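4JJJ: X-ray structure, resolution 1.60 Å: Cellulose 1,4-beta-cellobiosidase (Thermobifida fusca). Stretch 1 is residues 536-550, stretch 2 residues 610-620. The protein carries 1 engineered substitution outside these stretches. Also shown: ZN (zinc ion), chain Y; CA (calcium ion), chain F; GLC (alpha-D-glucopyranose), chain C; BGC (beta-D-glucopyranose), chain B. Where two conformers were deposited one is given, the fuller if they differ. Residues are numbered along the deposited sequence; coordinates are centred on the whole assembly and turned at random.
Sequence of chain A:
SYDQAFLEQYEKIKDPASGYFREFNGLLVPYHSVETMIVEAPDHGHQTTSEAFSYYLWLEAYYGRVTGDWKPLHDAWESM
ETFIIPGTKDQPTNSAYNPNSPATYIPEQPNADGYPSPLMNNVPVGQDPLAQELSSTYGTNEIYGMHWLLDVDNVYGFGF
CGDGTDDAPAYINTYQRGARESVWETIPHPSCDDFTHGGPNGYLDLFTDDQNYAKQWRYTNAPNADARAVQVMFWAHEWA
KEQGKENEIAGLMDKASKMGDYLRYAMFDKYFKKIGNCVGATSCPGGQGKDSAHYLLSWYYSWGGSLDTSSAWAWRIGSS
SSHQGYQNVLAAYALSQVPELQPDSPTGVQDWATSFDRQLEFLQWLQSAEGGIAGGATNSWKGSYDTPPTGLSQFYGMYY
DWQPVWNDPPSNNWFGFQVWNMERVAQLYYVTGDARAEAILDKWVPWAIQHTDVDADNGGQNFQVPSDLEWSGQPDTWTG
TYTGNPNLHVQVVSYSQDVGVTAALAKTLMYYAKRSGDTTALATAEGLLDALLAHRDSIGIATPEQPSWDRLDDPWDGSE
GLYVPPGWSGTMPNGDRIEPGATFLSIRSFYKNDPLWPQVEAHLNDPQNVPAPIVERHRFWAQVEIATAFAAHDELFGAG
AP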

# COMPACT_ATOMS: atom_id res chain seq x y z
N ARG A 536 19.89 17.36 5.60
CA ARG A 536 19.35 17.37 6.96
C ARG A 536 18.72 18.73 7.32
O ARG A 536 19.26 19.77 6.93
CB ARG A 536 20.45 17.03 7.98
CG ARG A 536 20.75 15.54 8.00
CD ARG A 536 21.84 15.20 8.98
NE ARG A 536 23.04 15.48 8.37
CZ ARG A 536 24.24 15.29 8.94
NH1 ARG A 536 24.32 14.86 10.18
NH2 ARG A 536 25.32 15.57 8.25
N ASP A 537 17.58 18.71 7.98
CA ASP A 537 16.98 19.86 8.61
C ASP A 537 16.59 19.52 10.05
O ASP A 537 17.00 18.46 10.60
CB ASP A 537 15.85 20.34 7.72
CG ASP A 537 14.66 19.39 7.69
OD1 ASP A 537 14.42 18.62 8.65
OD2 ASP A 537 13.88 19.55 6.72
N SER A 538 15.92 20.42 10.72
CA SER A 538 15.74 20.25 12.16
C SER A 538 14.90 19.00 12.51
O SER A 538 15.13 18.38 13.51
CB SER A 538 15.13 21.53 12.77
OG SER A 538 13.83 21.85 12.21
N ILE A 539 13.98 18.62 11.65
CA ILE A 539 13.08 17.51 11.94
C ILE A 539 13.28 16.26 11.10
O ILE A 539 12.53 15.32 11.26
CB ILE A 539 11.63 17.95 11.92
CG1 ILE A 539 11.16 18.31 10.54
CG2 ILE A 539 11.43 19.11 12.92
CD1 ILE A 539 9.65 18.48 10.44
N GLY A 540 14.23 16.32 10.14
CA GLY A 540 14.50 15.13 9.34
C GLY A 540 15.45 15.40 8.29
O GLY A 540 16.46 16.09 8.52
N ILE A 541 15.21 14.90 7.10
CA ILE A 541 15.97 15.16 5.86
C ILE A 541 14.93 15.45 4.77
O ILE A 541 14.01 14.66 4.61
CB ILE A 541 16.84 13.94 5.55
CG1 ILE A 541 18.09 13.93 6.39
CG2 ILE A 541 17.19 13.83 4.11
CD1 ILE A 541 18.81 12.58 6.51
N ALA A 542 15.11 16.52 4.00
CA ALA A 542 14.09 16.93 3.04
C ALA A 542 14.69 17.69 1.97
O ALA A 542 15.74 18.31 2.12
CB ALA A 542 13.03 17.74 3.73
N THR A 543 14.02 17.63 0.82
CA THR A 543 14.45 18.30 -0.41
C THR A 543 13.23 18.99 -1.08
O THR A 543 12.11 18.69 -0.78
CB THR A 543 14.97 17.26 -1.45
OG1 THR A 543 13.96 16.24 -1.63
CG2 THR A 543 16.27 16.63 -0.94
N PRO A 544 13.49 20.04 -1.87
CA PRO A 544 12.35 20.68 -2.53
C PRO A 544 11.53 19.86 -3.48
O PRO A 544 12.03 19.10 -4.28
CB PRO A 544 13.04 21.83 -3.37
CG PRO A 544 14.46 21.88 -2.84
CD PRO A 544 14.79 20.55 -2.31
N GLU A 545 10.20 20.01 -3.37
CA GLU A 545 9.28 19.44 -4.37
C GLU A 545 8.21 20.50 -4.69
O GLU A 545 7.95 21.40 -3.88
CB GLU A 545 8.75 18.09 -3.96
CG GLU A 545 7.73 18.08 -2.98
CD GLU A 545 7.18 16.70 -2.59
OE1 GLU A 545 7.96 16.17 -1.80
OE2 GLU A 545 6.05 16.23 -2.93
N GLN A 546 7.60 20.34 -5.85
CA GLN A 546 6.62 21.33 -6.33
C GLN A 546 5.39 20.61 -6.89
O GLN A 546 5.29 20.37 -8.11
CB GLN A 546 7.29 22.26 -7.32
CG GLN A 546 6.39 23.40 -7.75
CD GLN A 546 7.10 24.31 -8.75
OE1 GLN A 546 7.67 23.81 -9.73
NE2 GLN A 546 7.07 25.64 -8.52
N PRO A 547 4.46 20.27 -5.98
CA PRO A 547 3.28 19.49 -6.37
C PRO A 547 2.31 20.32 -7.22
O PRO A 547 2.40 21.55 -7.34
CB PRO A 547 2.61 19.09 -5.03
CG PRO A 547 3.36 19.78 -4.03
CD PRO A 547 4.60 20.39 -4.52
N SER A 548 1.43 19.66 -7.98
CA SER A 548 0.38 20.38 -8.71
C SER A 548 -0.96 20.26 -8.01
O SER A 548 -1.29 19.23 -7.49
CB SER A 548 0.24 19.95 -10.17
OG SER A 548 -0.16 18.62 -10.29
N TRP A 549 -1.75 21.31 -8.15
CA TRP A 549 -2.98 21.51 -7.41
C TRP A 549 -4.22 21.82 -8.27
O TRP A 549 -5.26 22.10 -7.71
CB TRP A 549 -2.77 22.73 -6.49
CG TRP A 549 -1.68 22.50 -5.50
CD1 TRP A 549 -0.41 23.02 -5.58
CD2 TRP A 549 -1.70 21.65 -4.32
NE1 TRP A 549 0.34 22.56 -4.50
CE2 TRP A 549 -0.41 21.73 -3.73
CE3 TRP A 549 -2.67 20.83 -3.71
CZ2 TRP A 549 -0.07 21.01 -2.61
CZ3 TRP A 549 -2.33 20.13 -2.57
CH2 TRP A 549 -1.03 20.25 -2.02
N ASP A 550 -4.07 21.79 -9.56
CA ASP A 550 -5.10 22.29 -10.42
C ASP A 550 -6.36 21.46 -10.38
O ASP A 550 -7.45 21.92 -10.78
CB ASP A 550 -4.58 22.37 -11.85
CG ASP A 550 -4.16 21.06 -12.33
OD1 ASP A 550 -3.09 20.59 -11.87
OD2 ASP A 550 -4.85 20.43 -13.14
N VAL A 610 2.67 33.52 -10.66
CA VAL A 610 2.93 33.14 -9.27
C VAL A 610 3.17 31.64 -9.38
O VAL A 610 2.28 30.91 -9.75
CB VAL A 610 1.76 33.44 -8.38
CG1 VAL A 610 1.99 32.91 -7.00
CG2 VAL A 610 1.54 34.96 -8.32
N PRO A 611 4.42 31.20 -9.06
CA PRO A 611 4.67 29.79 -9.24
C PRO A 611 3.99 28.95 -8.14
O PRO A 611 3.67 29.49 -7.09
CB PRO A 611 6.21 29.67 -9.22
CG PRO A 611 6.75 31.00 -8.82
CD PRO A 611 5.63 32.01 -8.80
N ALA A 612 3.82 27.68 -8.42
CA ALA A 612 3.31 26.76 -7.45
C ALA A 612 4.28 26.66 -6.26
O ALA A 612 5.49 26.78 -6.46
CB ALA A 612 3.09 25.41 -8.10
N PRO A 613 3.74 26.50 -5.04
CA PRO A 613 4.64 26.51 -3.90
C PRO A 613 5.66 25.34 -3.99
O PRO A 613 5.35 24.26 -4.44
CB PRO A 613 3.75 26.36 -2.66
CG PRO A 613 2.44 25.96 -3.16
CD PRO A 613 2.31 26.42 -4.62
N ILE A 614 6.85 25.65 -3.56
CA ILE A 614 7.93 24.65 -3.40
C ILE A 614 7.99 24.37 -1.93
O ILE A 614 8.10 25.26 -1.06
CB ILE A 614 9.28 25.20 -3.92
CG1 ILE A 614 9.12 25.50 -5.37
CG2 ILE A 614 10.41 24.13 -3.69
CD1 ILE A 614 10.29 26.24 -6.01
N VAL A 615 7.87 23.07 -1.59
CA VAL A 615 7.72 22.65 -0.20
C VAL A 615 8.82 21.62 0.11
O VAL A 615 9.34 20.98 -0.79
CB VAL A 615 6.32 22.04 0.02
CG1 VAL A 615 5.19 23.01 -0.28
CG2 VAL A 615 6.10 20.78 -0.79
N GLU A 616 9.13 21.46 1.39
CA GLU A 616 10.10 20.48 1.83
C GLU A 616 9.34 19.58 2.81
O GLU A 616 9.13 19.96 3.99
CB GLU A 616 11.35 21.09 2.44
CG GLU A 616 12.16 21.87 1.40
CD GLU A 616 13.59 22.03 1.63
OE1 GLU A 616 14.12 21.41 2.55
OE2 GLU A 616 14.19 22.72 0.74
N ARG A 617 8.83 18.42 2.33
CA ARG A 617 7.91 17.62 3.10
C ARG A 617 8.64 16.50 3.91
O ARG A 617 9.69 15.99 3.48
CB ARG A 617 6.88 16.93 2.15
CG ARG A 617 5.85 17.93 1.65
CD ARG A 617 5.19 17.45 0.43
NE ARG A 617 3.91 18.14 0.20
CZ ARG A 617 3.09 17.81 -0.80
NH1 ARG A 617 3.46 16.96 -1.76
NH2 ARG A 617 1.88 18.38 -0.87
N HIS A 618 8.02 16.15 5.01
CA HIS A 618 8.51 15.11 5.96
C HIS A 618 7.40 14.07 6.04
O HIS A 618 6.60 14.00 6.97
CB HIS A 618 8.82 15.78 7.27
CG HIS A 618 9.86 16.84 7.12
ND1 HIS A 618 9.49 18.11 6.83
CD2 HIS A 618 11.23 16.86 7.17
CE1 HIS A 618 10.56 18.88 6.68
NE2 HIS A 618 11.62 18.15 6.93
N ARG A 619 7.36 13.14 5.06
CA ARG A 619 6.50 11.96 5.02
C ARG A 619 7.06 10.95 5.99
O ARG A 619 8.22 10.65 5.96
CB ARG A 619 6.43 11.35 3.64
CG ARG A 619 5.75 12.29 2.60
CD ARG A 619 5.92 11.61 1.21
NE ARG A 619 5.27 12.41 0.17
CZ ARG A 619 5.82 13.42 -0.47
NH1 ARG A 619 7.04 13.82 -0.20
NH2 ARG A 619 5.11 14.02 -1.41
N PHE A 620 6.20 10.45 6.83
CA PHE A 620 6.66 9.46 7.86
C PHE A 620 7.46 8.29 7.27
O PHE A 620 8.56 7.96 7.70
CB PHE A 620 5.52 8.98 8.69
CG PHE A 620 5.92 8.07 9.83
CD1 PHE A 620 6.52 8.60 10.99
CD2 PHE A 620 5.79 6.68 9.77
CE1 PHE A 620 6.92 7.80 12.05
CE2 PHE A 620 6.21 5.88 10.83
CZ PHE A 620 6.78 6.43 11.97
ZN ZN Y . 16.07 22.39 0.90
CA CA F . -8.74 23.42 -11.70
C1 GLC C . 5.41 11.65 -5.51
C2 GLC C . 4.60 10.57 -6.11
C3 GLC C . 3.61 10.00 -5.06
C4 GLC C . 4.35 9.53 -3.81
C5 GLC C . 5.22 10.70 -3.35
C6 GLC C . 6.13 10.43 -2.19
O1 GLC C . 4.46 12.58 -5.19
O2 GLC C . 3.73 11.16 -7.17
O3 GLC C . 2.79 8.98 -5.62
O4 GLC C . 3.40 9.25 -2.75
O5 GLC C . 6.10 11.10 -4.40
O6 GLC C . 7.04 9.46 -2.56
C2 BGC B . 4.65 10.09 -6.30
C3 BGC B . 3.67 9.59 -5.25
C4 BGC B . 4.36 9.44 -3.88
C5 BGC B . 5.24 10.63 -3.45
C6 BGC B . 6.17 10.31 -2.28
C1 BGC B . 5.42 11.29 -5.80
O1 BGC B . 6.38 11.63 -6.85
O2 BGC B . 3.81 10.40 -7.46
O3 BGC B . 3.09 8.33 -5.64
O4 BGC B . 3.42 9.22 -2.82
O5 BGC B . 6.09 11.02 -4.54
O6 BGC B . 7.14 9.34 -2.59
O HOH W 1 13.63 21.68 5.17
O HOH W 2 16.70 20.46 0.72
O HOH W 3 11.49 16.03 1.17
O HOH W 4 9.67 17.50 -0.30
O HOH W 5 2.99 23.28 -5.21
O HOH W 6 -7.83 23.07 -13.56
O HOH W 7 -7.45 25.13 -11.10
O HOH W 8 -10.17 25.07 -12.52
O HOH W 9 17.18 23.33 2.34

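Two segments without regular secondary structure can be joined by a single backbone bridge and by side chains whose conformations bring their ends to partners across the gap, and this cellobiosidase offers a clear case. E545 and V615 form a single antiparallel bridge, E545 N to V615 O at 2.9 Å and V615 N to E545 O at 2.8 Å.

The CA-to-CB bond of E545 points away from the other stretch, yet its p, t conformation with chi3 at 80° returns the carboxylate to it. There OE2 forms salt bridges with R617 NH1 (2.9 Å) and R619 NH2 (2.8 Å), while OE1 accepts from R619 NH1 (3.0 Å). E545 OE2 lies near the plane of both guanidinium groups, at the edge, where their N-H bonds point; the faces remain available for packing: P547 CG lies over one face of R617, and the sugar C6 atoms lie over one face of R619.

Q546, extended at t, t, reaches past the bridge so that its NE2 donates to A612 O at 2.8 Å.

Farther along, H618 adopts m with chi2 at 89°. The ring thereby offers its edge to D537, NE2 donating to OD2 at 2.7 Å, and one face to I539, whose CD1 lies 3.7 Å from the H618 ring centroid. D537 (p) also accepts weak bonds at OD1 from the backbone N atoms of I539 and G540.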